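Local coordinates for purine nucleoside phosphorylase (Grouper iridovirus, PDB 3KHS), which probably catalyses the phosphorolysis of purine nucleosides such as inosine and guanosine in the purine salvage pathway, at residues Glu9-Leu14 with Lys101-Lys106; Trp13-Lys16 with Ile20-Val23; Val45-Ile50 with Gly80-Tyr85; Leu65-Val70 with Ser74-Lys79. All coordinates share one frame; numbering follows the deposited sequence.

Interaction 1. Residues Glu9-Leu14 with Lys101-Lys106; sequences ETAAWL and KALGVK
Ala11 and Ala102 meet methyl to methyl, with Ala11 CB 3.5 Å from Ala102 CB, and this small pair is consistent with the close approach of helix 3-15 to the last turn of helix 95-102. The same Ala11 CB serves a second neighbour, lying 4.0 Å from Leu103 CD2. Leu103 CD2 also approaches the next turn of helix 3-15, 4.4 Å from Leu14 CB, so one branch of the leucine touches two residues spaced three apart on one side of the helix. Leu103 can do this because CG stands beside its backbone N (chi1 -77°), which carries the branch back toward helix 3-15 although the bond to CB runs across the direction to that helix. Alanine suits the closest point because a single methyl lets the backbones come near: the CA atoms of Ala11 and Leu103 are 5.5 Å apart.

One shell out, Leu14 and Leu103 both rest on Phe67 of strand 64-70, and Leu14 also packs on Val99. The N-terminal helix is anchored separately by Thr10 OG1, which is hydrogen-bonded to Pro51 O. On the other segment, Gly104, the first residue to leave helical backbone angles, forms a Schellman motif: its positive phi of 97° suits glycine, and Gly104 N donates to Lys101 O over 2.8 Å. The chain then turns toward strand 107-116.

With aliphatic carbon alone carrying the side-chain contacts, the match of the two segments rests on shape and burial; directional bonds are made within each segment or to other parts of the fold.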
loop_
_atom_site.group_PDB
_atom_site.type_symbol
_atom_site.label_atom_id
_atom_site.label_comp_id
_atom_site.label_asym_id
_atom_site.label_seq_id
_atom_site.Cartn_x
_atom_site.Cartn_y
_atom_site.Cartn_z
ATOM N N GLU B 9 -8.021 28.746 8.372
ATOM C CA GLU B 9 -8.088 29.901 7.496
ATOM C C GLU B 9 -9.259 29.725 6.548
ATOM O O GLU B 9 -10.089 30.628 6.393
ATOM C CB GLU B 9 -6.763 30.064 6.735
ATOM C CG GLU B 9 -6.859 30.833 5.410
ATOM C CD GLU B 9 -5.537 30.865 4.642
ATOM O OE1 GLU B 9 -5.011 29.782 4.256
ATOM O OE2 GLU B 9 -5.025 31.989 4.427
ATOM N N THR B 10 -9.334 28.560 5.915
ATOM C CA THR B 10 -10.429 28.269 5.003
ATOM C C THR B 10 -11.757 28.418 5.736
ATOM O O THR B 10 -12.706 28.971 5.190
ATOM C CB THR B 10 -10.297 26.846 4.453
ATOM O OG1 THR B 10 -9.219 26.814 3.515
ATOM C CG2 THR B 10 -11.571 26.406 3.785
ATOM N N ALA B 11 -11.823 27.929 6.970
ATOM C CA ALA B 11 -13.064 28.032 7.738
ATOM C C ALA B 11 -13.402 29.497 8.021
ATOM O O ALA B 11 -14.534 29.927 7.805
ATOM C CB ALA B 11 -12.957 27.248 9.063
ATOM N N ALA B 12 -12.417 30.260 8.495
ATOM C CA ALA B 12 -12.641 31.661 8.793
ATOM C C ALA B 12 -13.161 32.396 7.562
ATOM O O ALA B 12 -13.965 33.318 7.682
ATOM C CB ALA B 12 -11.358 32.307 9.298
ATOM N N TRP B 13 -12.722 31.982 6.378
ATOM C CA TRP B 13 -13.160 32.632 5.149
ATOM C C TRP B 13 -14.600 32.266 4.822
ATOM O O TRP B 13 -15.355 33.079 4.281
ATOM C CB TRP B 13 -12.233 32.247 3.989
ATOM C CG TRP B 13 -12.579 32.849 2.668
ATOM C CD1 TRP B 13 -12.052 33.991 2.124
ATOM C CD2 TRP B 13 -13.494 32.324 1.682
ATOM N NE1 TRP B 13 -12.576 34.210 0.859
ATOM C CE2 TRP B 13 -13.463 33.203 0.567
ATOM C CE3 TRP B 13 -14.324 31.203 1.629
ATOM C CZ2 TRP B 13 -14.231 32.986 -0.579
ATOM C CZ3 TRP B 13 -15.093 30.988 0.477
ATOM C CH2 TRP B 13 -15.035 31.879 -0.610
ATOM N N LEU B 14 -14.985 31.038 5.140
ATOM C CA LEU B 14 -16.352 30.608 4.871
ATOM C C LEU B 14 -17.252 31.263 5.906
ATOM O O LEU B 14 -18.355 31.695 5.592
ATOM C CB LEU B 14 -16.489 29.082 4.965
ATOM C CG LEU B 14 -15.896 28.234 3.829
ATOM C CD1 LEU B 14 -15.581 26.821 4.341
ATOM C CD2 LEU B 14 -16.846 28.208 2.665
ATOM N N LYS B 101 -14.219 20.400 10.885
ATOM C CA LYS B 101 -13.885 20.554 12.291
ATOM C C LYS B 101 -13.679 22.025 12.657
ATOM O O LYS B 101 -14.234 22.515 13.641
ATOM C CB LYS B 101 -12.612 19.786 12.637
ATOM C CG LYS B 101 -12.182 19.902 14.100
ATOM C CD LYS B 101 -10.683 19.748 14.231
ATOM C CE LYS B 101 -10.263 19.268 15.620
ATOM N NZ LYS B 101 -10.998 19.968 16.689
ATOM N N ALA B 102 -12.874 22.713 11.854
ATOM C CA ALA B 102 -12.575 24.120 12.063
ATOM C C ALA B 102 -13.835 24.973 12.051
ATOM O O ALA B 102 -13.844 26.053 12.608
ATOM C CB ALA B 102 -11.607 24.610 10.975
ATOM N N LEU B 103 -14.881 24.487 11.389
ATOM C CA LEU B 103 -16.157 25.197 11.301
ATOM C C LEU B 103 -16.993 24.965 12.549
ATOM O O LEU B 103 -18.009 25.624 12.742
ATOM C CB LEU B 103 -16.983 24.699 10.118
ATOM C CG LEU B 103 -16.665 25.131 8.703
ATOM C CD1 LEU B 103 -17.578 24.382 7.757
ATOM C CD2 LEU B 103 -16.873 26.611 8.559
ATOM N N GLY B 104 -16.576 24.009 13.375
ATOM C CA GLY B 104 -17.323 23.700 14.581
ATOM C C GLY B 104 -18.280 22.524 14.438
ATOM O O GLY B 104 -19.117 22.301 15.322
ATOM N N VAL B 105 -18.169 21.766 13.342
ATOM C CA VAL B 105 -19.051 20.619 13.167
ATOM C C VAL B 105 -18.779 19.578 14.242
ATOM O O VAL B 105 -17.646 19.321 14.608
ATOM C CB VAL B 105 -18.911 19.955 11.792
ATOM C CG1 VAL B 105 -19.817 18.733 11.736
ATOM C CG2 VAL B 105 -19.321 20.924 10.698
ATOM N N LYS B 106 -19.845 18.984 14.759
ATOM C CA LYS B 106 -19.702 17.978 15.805
ATOM C C LYS B 106 -20.050 16.580 15.324
ATOM O O LYS B 106 -19.513 15.607 15.823
ATOM C CB LYS B 106 -20.544 18.376 17.029
ATOM C CG LYS B 106 -19.896 19.502 17.810
ATOM C CD LYS B 106 -20.853 20.074 18.838
ATOM C CE LYS B 106 -20.225 21.208 19.659
ATOM N NZ LYS B 106 -21.147 21.682 20.756
#

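Interaction 2. Residues Trp13-Lys16 with Ile20-Val23; sequences WLNK and IRPV
The CA atoms of Asn15 and Arg21 lie 7.1 Å apart, the asparagine directed at the arginine, where the chain leaves helix 3-15, loops round and runs extended toward strand 24-28. The contact is a side-chain bridge across this helix-loop-strand connection, at the edge of the alpha/beta fold and close to the protein surface. Its acceptor is a single atom, the amide oxygen of Asn15, which takes two N-H groups from one side of the guanidinium. The shorter bond runs from Arg21 NH2 to Asn15 OD1, 2.6 Å long with an N-H...O angle of 138°, and the donor lies in the plane of the asparagine carbonyl. Arg21 NE also donates to Asn15 OD1 at 2.9 Å, but this second bond is weak and more bent, as expected when two neighbouring donors share one oxygen.

The two side chains cross at about a right angle, and the amide and guanidinium planes are turned 55° apart. Arg21 reaches this position through a bend in its chain (chi3 95°), which turns the guanidinium toward the helix. An arginine suits the place because its adjacent N-H groups can hold the helix residue and still serve another partner: NH2 makes a weak bond to Ala102 O at the end of helix 95-102. Behind it, Arg21 O accepts from Ser74 OG, and Val23 pairs through its backbone with Ser74 and Lys106, so the segment passes directly into the sheet. Asn15 ND2 lies at the guanidinium edge, 3.6 Å from Arg21 NE, with no bond between these two nitrogens.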
loop_
_atom_site.group_PDB
_atom_site.type_symbol
_atom_site.label_atom_id
_atom_site.label_comp_id
_atom_site.label_asym_id
_atom_site.label_seq_id
_atom_site.Cartn_x
_atom_site.Cartn_y
_atom_site.Cartn_z
ATOM N N TRP B 13 -12.722 31.982 6.378
ATOM C CA TRP B 13 -13.160 32.632 5.149
ATOM C C TRP B 13 -14.600 32.266 4.822
ATOM O O TRP B 13 -15.355 33.079 4.281
ATOM C CB TRP B 13 -12.233 32.247 3.989
ATOM C CG TRP B 13 -12.579 32.849 2.668
ATOM C CD1 TRP B 13 -12.052 33.991 2.124
ATOM C CD2 TRP B 13 -13.494 32.324 1.682
ATOM N NE1 TRP B 13 -12.576 34.210 0.859
ATOM C CE2 TRP B 13 -13.463 33.203 0.567
ATOM C CE3 TRP B 13 -14.324 31.203 1.629
ATOM C CZ2 TRP B 13 -14.231 32.986 -0.579
ATOM C CZ3 TRP B 13 -15.093 30.988 0.477
ATOM C CH2 TRP B 13 -15.035 31.879 -0.610
ATOM N N LEU B 14 -14.985 31.038 5.140
ATOM C CA LEU B 14 -16.352 30.608 4.871
ATOM C C LEU B 14 -17.252 31.263 5.906
ATOM O O LEU B 14 -18.355 31.695 5.592
ATOM C CB LEU B 14 -16.489 29.082 4.965
ATOM C CG LEU B 14 -15.896 28.234 3.829
ATOM C CD1 LEU B 14 -15.581 26.821 4.341
ATOM C CD2 LEU B 14 -16.846 28.208 2.665
ATOM N N ASN B 15 -16.767 31.346 7.142
ATOM C CA ASN B 15 -17.552 31.932 8.217
ATOM C C ASN B 15 -17.997 33.349 7.941
ATOM O O ASN B 15 -19.045 33.774 8.405
ATOM C CB ASN B 15 -16.779 31.881 9.521
ATOM C CG ASN B 15 -17.101 30.652 10.315
ATOM O OD1 ASN B 15 -16.322 30.219 11.167
ATOM N ND2 ASN B 15 -18.271 30.078 10.046
ATOM N N LYS B 16 -17.206 34.082 7.179
ATOM C CA LYS B 16 -17.559 35.453 6.861
ATOM C C LYS B 16 -18.956 35.523 6.261
ATOM O O LYS B 16 -19.676 36.504 6.445
ATOM C CB LYS B 16 -16.541 36.058 5.877
ATOM C CG LYS B 16 -15.302 36.667 6.552
ATOM C CD LYS B 16 -14.188 37.005 5.551
ATOM C CE LYS B 16 -14.639 37.963 4.457
ATOM N NZ LYS B 16 -13.701 37.916 3.302
ATOM N N ILE B 20 -25.059 31.370 11.154
ATOM C CA ILE B 20 -24.961 30.328 12.172
ATOM C C ILE B 20 -23.903 29.316 11.730
ATOM O O ILE B 20 -23.924 28.843 10.597
ATOM C CB ILE B 20 -26.311 29.585 12.352
ATOM C CG1 ILE B 20 -27.478 30.546 12.085
ATOM C CG2 ILE B 20 -26.410 29.025 13.779
ATOM C CD1 ILE B 20 -28.850 29.898 12.194
ATOM N N ARG B 21 -22.969 29.001 12.615
ATOM C CA ARG B 21 -21.953 28.038 12.268
ATOM C C ARG B 21 -22.631 26.677 12.211
ATOM O O ARG B 21 -23.487 26.371 13.034
ATOM C CB ARG B 21 -20.837 28.033 13.314
ATOM C CG ARG B 21 -20.141 29.381 13.496
ATOM C CD ARG B 21 -18.857 29.208 14.282
ATOM N NE ARG B 21 -17.692 29.063 13.405
ATOM C CZ ARG B 21 -16.519 28.542 13.778
ATOM N NH1 ARG B 21 -16.340 28.098 15.020
ATOM N NH2 ARG B 21 -15.511 28.477 12.912
ATOM N N PRO B 22 -22.282 25.860 11.210
ATOM C CA PRO B 22 -22.866 24.529 11.067
ATOM C C PRO B 22 -22.435 23.638 12.225
ATOM O O PRO B 22 -21.309 23.737 12.699
ATOM C CB PRO B 22 -22.306 24.066 9.732
ATOM C CG PRO B 22 -20.960 24.730 9.704
ATOM C CD PRO B 22 -21.325 26.121 10.123
ATOM N N VAL B 23 -23.339 22.786 12.700
ATOM C CA VAL B 23 -23.014 21.885 13.802
ATOM C C VAL B 23 -22.999 20.431 13.288
ATOM O O VAL B 23 -22.385 19.530 13.895
ATOM C CB VAL B 23 -24.033 22.025 14.967
ATOM C CG1 VAL B 23 -25.453 21.792 14.465
ATOM C CG2 VAL B 23 -23.699 21.027 16.074
#

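Interaction 3. Residues Val45-Ile50 with Gly80-Tyr85; sequences VAYSDI and GRFHLY. With PO4 (phosphate ion), chain G.
The phosphate site of this nucleoside phosphorylase lies along the loop that follows strand 73-79, and Tyr47 holds the start of that loop by bonding to Gly80. The tyrosine sits in a 3-10 turn after strand 42-46, CG beside its backbone N (chi1 -74°), which sends the ring toward the loop. Tyr47 OH donates to Gly80 O over 2.7 Å, with the oxygen at the ring edge near its plane and the donor tilted 18° from the carbonyl plane. Gly80 suits its place by its positive phi, at which a CB would jam against the preceding carbonyl oxygen. Beside this bond, Tyr47 CD2 lies 3.6 Å from Phe82 CZ. The two rings pass each other obliquely, their planes 42° apart, so the loop is gripped by a polar tip and an apolar flank of one side chain.

Further along, Arg81 and His83 turn to the bound phosphate, which probably comes from the crystallisation liquor but occupies the place of the phosphate substrate in related enzymes. Both reach the same oxygen: Arg81 NH1 donates to PO4 O2 at 3.0 Å, and Ser30, Ala113 and Ser217 complete the ligand shell. A salt bridge from Arg81 NE to Glu221 and a bond from NH1 to Thr111 O steady the guanidinium. Tyr85 extends the site toward the subunit interface, where its ring meets Phe156 of the second subunit edge-to-face, while its hydroxyl lies over one face of the His83 ring. From the edge of that imidazole, His83 NE2 donates to PO4 O2 at 2.8 Å.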
loop_
_atom_site.group_PDB
_atom_site.type_symbol
_atom_site.label_atom_id
_atom_site.label_comp_id
_atom_site.label_asym_id
_atom_site.label_seq_id
_atom_site.Cartn_x
_atom_site.Cartn_y
_atom_site.Cartn_z
ATOM N N VAL B 45 -21.535 27.658 -1.965
ATOM C CA VAL B 45 -20.199 28.085 -2.329
ATOM C C VAL B 45 -19.508 27.001 -3.142
ATOM O O VAL B 45 -19.235 25.920 -2.629
ATOM C CB VAL B 45 -19.376 28.403 -1.072
ATOM C CG1 VAL B 45 -18.102 29.105 -1.455
ATOM C CG2 VAL B 45 -20.196 29.261 -0.111
ATOM N N ALA B 46 -19.227 27.291 -4.411
ATOM C CA ALA B 46 -18.558 26.338 -5.290
ATOM C C ALA B 46 -17.204 25.997 -4.704
ATOM O O ALA B 46 -16.544 26.878 -4.115
ATOM C CB ALA B 46 -18.374 26.943 -6.640
ATOM N N TYR B 47 -16.779 24.740 -4.855
ATOM C CA TYR B 47 -15.466 24.336 -4.335
ATOM C C TYR B 47 -14.354 25.198 -4.964
ATOM O O TYR B 47 -13.370 25.557 -4.318
ATOM C CB TYR B 47 -15.172 22.856 -4.637
ATOM C CG TYR B 47 -15.931 21.864 -3.790
ATOM C CD1 TYR B 47 -16.647 22.279 -2.664
ATOM C CD2 TYR B 47 -15.956 20.506 -4.128
ATOM C CE1 TYR B 47 -17.376 21.379 -1.902
ATOM C CE2 TYR B 47 -16.679 19.589 -3.372
ATOM C CZ TYR B 47 -17.396 20.035 -2.252
ATOM O OH TYR B 47 -18.132 19.148 -1.482
ATOM N N SER B 48 -14.539 25.530 -6.233
ATOM C CA SER B 48 -13.571 26.303 -6.983
ATOM C C SER B 48 -13.251 27.680 -6.401
ATOM O O SER B 48 -12.174 28.228 -6.644
ATOM C CB SER B 48 -14.063 26.447 -8.415
ATOM O OG SER B 48 -15.325 27.078 -8.447
ATOM N N ASP B 49 -14.181 28.236 -5.635
ATOM C CA ASP B 49 -13.974 29.550 -5.036
ATOM C C ASP B 49 -13.450 29.431 -3.618
ATOM O O ASP B 49 -13.064 30.427 -3.010
ATOM C CB ASP B 49 -15.278 30.366 -4.985
ATOM C CG ASP B 49 -15.867 30.641 -6.360
ATOM O OD1 ASP B 49 -15.105 30.919 -7.309
ATOM O OD2 ASP B 49 -17.110 30.600 -6.493
ATOM N N ILE B 50 -13.453 28.219 -3.078
ATOM C CA ILE B 50 -12.978 28.045 -1.723
ATOM C C ILE B 50 -11.466 27.902 -1.643
ATOM O O ILE B 50 -10.859 27.071 -2.314
ATOM C CB ILE B 50 -13.625 26.823 -1.043
ATOM C CG1 ILE B 50 -15.139 26.948 -1.079
ATOM C CG2 ILE B 50 -13.142 26.703 0.381
ATOM C CD1 ILE B 50 -15.830 25.782 -0.417
ATOM N N GLY B 80 -20.201 16.367 -3.350
ATOM C CA GLY B 80 -19.063 15.863 -4.088
ATOM C C GLY B 80 -17.925 15.767 -3.102
ATOM O O GLY B 80 -17.822 16.602 -2.209
ATOM N N ARG B 81 -17.077 14.750 -3.236
ATOM C CA ARG B 81 -15.953 14.592 -2.324
ATOM C C ARG B 81 -14.669 14.382 -3.132
ATOM O O ARG B 81 -14.697 14.470 -4.341
ATOM C CB ARG B 81 -16.197 13.414 -1.383
ATOM C CG ARG B 81 -16.504 12.066 -2.092
ATOM C CD ARG B 81 -15.844 10.907 -1.352
ATOM N NE ARG B 81 -16.376 10.785 0.005
ATOM C CZ ARG B 81 -17.567 10.281 0.294
ATOM N NH1 ARG B 81 -18.373 9.831 -0.684
ATOM N NH2 ARG B 81 -17.961 10.236 1.561
ATOM N N PHE B 82 -13.550 14.137 -2.460
ATOM C CA PHE B 82 -12.277 13.919 -3.132
ATOM C C PHE B 82 -11.793 12.499 -2.833
ATOM O O PHE B 82 -11.982 12.006 -1.723
ATOM C CB PHE B 82 -11.252 14.970 -2.646
ATOM C CG PHE B 82 -11.654 16.375 -2.976
ATOM C CD1 PHE B 82 -11.598 16.834 -4.288
ATOM C CD2 PHE B 82 -12.236 17.195 -2.009
ATOM C CE1 PHE B 82 -12.133 18.087 -4.639
ATOM C CE2 PHE B 82 -12.776 18.459 -2.352
ATOM C CZ PHE B 82 -12.725 18.899 -3.666
ATOM N N HIS B 83 -11.179 11.843 -3.818
ATOM C CA HIS B 83 -10.693 10.468 -3.633
ATOM C C HIS B 83 -9.242 10.297 -3.991
ATOM O O HIS B 83 -8.733 10.958 -4.912
ATOM C CB HIS B 83 -11.422 9.453 -4.535
ATOM C CG HIS B 83 -12.901 9.622 -4.602
ATOM N ND1 HIS B 83 -13.500 10.631 -5.322
ATOM C CD2 HIS B 83 -13.908 8.895 -4.059
ATOM C CE1 HIS B 83 -14.814 10.523 -5.223
ATOM N NE2 HIS B 83 -15.090 9.477 -4.464
ATOM N N LEU B 84 -8.600 9.345 -3.310
ATOM C CA LEU B 84 -7.214 8.995 -3.615
ATOM C C LEU B 84 -6.991 8.696 -5.089
ATOM O O LEU B 84 -5.963 9.085 -5.651
ATOM C CB LEU B 84 -6.753 7.761 -2.837
ATOM C CG LEU B 84 -6.023 8.122 -1.560
ATOM C CD1 LEU B 84 -7.026 8.817 -0.639
ATOM C CD2 LEU B 84 -5.446 6.854 -0.876
ATOM N N TYR B 85 -7.939 8.025 -5.734
ATOM C CA TYR B 85 -7.743 7.668 -7.141
ATOM C C TYR B 85 -7.683 8.847 -8.103
ATOM O O TYR B 85 -7.248 8.678 -9.254
ATOM C CB TYR B 85 -8.794 6.634 -7.635
ATOM C CG TYR B 85 -10.213 7.146 -7.709
ATOM C CD1 TYR B 85 -11.183 6.722 -6.784
ATOM C CD2 TYR B 85 -10.589 8.086 -8.672
ATOM C CE1 TYR B 85 -12.501 7.224 -6.816
ATOM C CE2 TYR B 85 -11.894 8.595 -8.713
ATOM C CZ TYR B 85 -12.849 8.150 -7.776
ATOM O OH TYR B 85 -14.156 8.584 -7.848
HETATM P P PO4 G . -18.150 7.424 -3.604
HETATM O O1 PO4 G . -19.607 7.460 -3.311
HETATM O O2 PO4 G . -17.554 8.776 -3.363
HETATM O O3 PO4 G . -17.474 6.437 -2.711
HETATM O O4 PO4 G . -17.948 7.030 -5.025
#

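Interaction 4. Residues Leu65-Val70 with Ser74-Lys79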
loop_
_atom_site.group_PDB
_atom_site.type_symbol
_atom_site.label_atom_id
_atom_site.label_comp_id
_atom_site.label_asym_id
_atom_site.label_seq_id
_atom_site.Cartn_x
_atom_site.Cartn_y
_atom_site.Cartn_z
ATOM N N LEU B 65 -20.272 23.395 -1.763
ATOM C CA LEU B 65 -20.487 23.276 -0.331
ATOM C C LEU B 65 -21.777 24.052 -0.052
ATOM O O LEU B 65 -21.911 25.204 -0.452
ATOM C CB LEU B 65 -19.302 23.905 0.392
ATOM C CG LEU B 65 -18.919 23.497 1.806
ATOM C CD1 LEU B 65 -18.808 21.991 1.879
ATOM C CD2 LEU B 65 -17.582 24.159 2.194
ATOM N N ILE B 66 -22.728 23.420 0.626
ATOM C CA ILE B 66 -24.011 24.051 0.911
ATOM C C ILE B 66 -24.239 24.259 2.396
ATOM O O ILE B 66 -24.073 23.330 3.188
ATOM C CB ILE B 66 -25.176 23.193 0.341
ATOM C CG1 ILE B 66 -24.966 22.956 -1.152
ATOM C CG2 ILE B 66 -26.507 23.894 0.533
ATOM C CD1 ILE B 66 -26.154 22.307 -1.828
ATOM N N PHE B 67 -24.598 25.483 2.779
ATOM C CA PHE B 67 -24.871 25.772 4.191
ATOM C C PHE B 67 -26.341 26.059 4.345
ATOM O O PHE B 67 -26.895 26.878 3.603
ATOM C CB PHE B 67 -24.100 26.980 4.696
ATOM C CG PHE B 67 -22.632 26.829 4.609
ATOM C CD1 PHE B 67 -21.977 27.041 3.407
ATOM C CD2 PHE B 67 -21.898 26.441 5.722
ATOM C CE1 PHE B 67 -20.615 26.866 3.314
ATOM C CE2 PHE B 67 -20.519 26.261 5.637
ATOM C CZ PHE B 67 -19.878 26.472 4.435
ATOM N N GLY B 68 -26.972 25.395 5.311
ATOM C CA GLY B 68 -28.388 25.593 5.518
ATOM C C GLY B 68 -28.889 24.708 6.634
ATOM O O GLY B 68 -28.123 23.979 7.262
ATOM N N SER B 69 -30.187 24.756 6.880
ATOM C CA SER B 69 -30.760 23.970 7.956
ATOM C C SER B 69 -31.652 22.845 7.476
ATOM O O SER B 69 -32.220 22.884 6.383
ATOM C CB SER B 69 -31.592 24.850 8.877
ATOM O OG SER B 69 -32.858 25.086 8.279
ATOM N N VAL B 70 -31.763 21.839 8.328
ATOM C CA VAL B 70 -32.612 20.684 8.079
ATOM C C VAL B 70 -33.172 20.330 9.441
ATOM O O VAL B 70 -32.421 20.188 10.407
ATOM C CB VAL B 70 -31.823 19.457 7.557
ATOM C CG1 VAL B 70 -32.774 18.276 7.388
ATOM C CG2 VAL B 70 -31.140 19.776 6.222
ATOM N N SER B 74 -28.455 23.438 11.879
ATOM C CA SER B 74 -27.617 24.118 10.893
ATOM C C SER B 74 -26.571 23.102 10.403
ATOM O O SER B 74 -25.796 22.516 11.184
ATOM C CB SER B 74 -26.942 25.344 11.503
ATOM O OG SER B 74 -26.355 25.004 12.737
ATOM N N CYS B 75 -26.568 22.892 9.097
ATOM C CA CYS B 75 -25.673 21.924 8.483
ATOM C C CYS B 75 -24.823 22.540 7.379
ATOM O O CYS B 75 -25.154 23.604 6.819
ATOM C CB CYS B 75 -26.492 20.775 7.829
ATOM S SG CYS B 75 -27.826 19.954 8.782
ATOM N N VAL B 76 -23.733 21.834 7.075
ATOM C CA VAL B 76 -22.845 22.166 5.969
ATOM C C VAL B 76 -22.848 20.850 5.184
ATOM O O VAL B 76 -22.632 19.783 5.756
ATOM C CB VAL B 76 -21.393 22.536 6.417
ATOM C CG1 VAL B 76 -20.822 21.491 7.288
ATOM C CG2 VAL B 76 -20.513 22.695 5.188
ATOM N N CYS B 77 -23.132 20.925 3.887
ATOM C CA CYS B 77 -23.196 19.736 3.056
ATOM C C CYS B 77 -22.243 19.776 1.875
ATOM O O CYS B 77 -22.249 20.729 1.099
ATOM C CB CYS B 77 -24.611 19.547 2.529
ATOM S SG CYS B 77 -24.820 18.216 1.268
ATOM N N MET B 78 -21.422 18.733 1.756
ATOM C CA MET B 78 -20.476 18.584 0.660
ATOM C C MET B 78 -21.191 17.883 -0.486
ATOM O O MET B 78 -21.633 16.748 -0.337
ATOM C CB MET B 78 -19.279 17.722 1.095
ATOM C CG MET B 78 -18.117 18.486 1.819
ATOM S SD MET B 78 -16.702 17.468 2.275
ATOM C CE MET B 78 -15.790 17.346 0.753
ATOM N N LYS B 79 -21.341 18.566 -1.617
ATOM C CA LYS B 79 -21.948 17.961 -2.794
ATOM C C LYS B 79 -20.766 17.531 -3.664
ATOM O O LYS B 79 -20.361 18.248 -4.570
ATOM C CB LYS B 79 -22.836 18.966 -3.540
ATOM C CG LYS B 79 -24.244 19.084 -2.954
ATOM C CD LYS B 79 -25.176 19.898 -3.819
ATOM C CE LYS B 79 -25.669 19.115 -5.025
ATOM N NZ LYS B 79 -26.875 19.775 -5.655
#
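Strands 64-70 and 73-79 form an antiparallel beta hairpin of the mixed central sheet, in which Ile66 pairs with Cys77 and Gly68 with Cys75 as the hydrogen-bonded pairs. Ile66 N donates to Cys77 O at 2.8 Å, and Cys77 N returns a bond to Ile66 O at 2.7 Å. Gly68 N reaches Cys75 O over 3.0 Å, answered by the shorter bond from Cys75 N to Gly68 O. Between these rungs the backbones close up through CA-H...O contacts, such as Phe67 CA to Cys75 O at 3.4 Å. The strand directions diverge from strict antiparallel, at 139°, reflecting a strong twist.

Apolar packing fills the face carrying Leu65, Phe67, Val76 and Met78. Phe100 of helix 95-102 covers Val76 and Met78, while Leu14 of helix 3-15 packs on Leu65 and Phe67. Phe67 and Val76 lie side by side, with Phe67 CE2 3.6 Å from Val76 CG2. Leu65 CG points away from its own backbone N (chi1 -155°), and this brings Leu65 CD1 within 3.6 Å of Met78 CG. Large apolar side chains, the flexible Met78 among them, suit a face between a sheet and two helices.

On the face of Ile66 and Cys77, the cysteine packs on Ile26 and Cys28 of strand 24-28. Nearby, the methylene chain of Lys79 packs on the isoleucine, with Ile66 CD1 3.3 Å from Lys79 CD.

Interactions 1, 3 and 4 are largely buried, whereas interaction 2 lies at the surface, and their chemistry follows. Interaction 4 is the sheet itself, built on paired backbone bonds. Interaction 1 packs helix 3-15 on the end region of helix 95-102, against one side of that hairpin, and relies on shape alone. Interaction 2 continues from the same helix 3-15 but replaces apolar packing with a charged guanidinium held by a neutral amide; Val23 O, in its second segment, receives Lys106 N of interaction 1. Interaction 3 leaves the far end of strand 73-79, mixes a polar bond with ring packing and alone reaches a ligand, while Val45 O ties it back to Leu65 N.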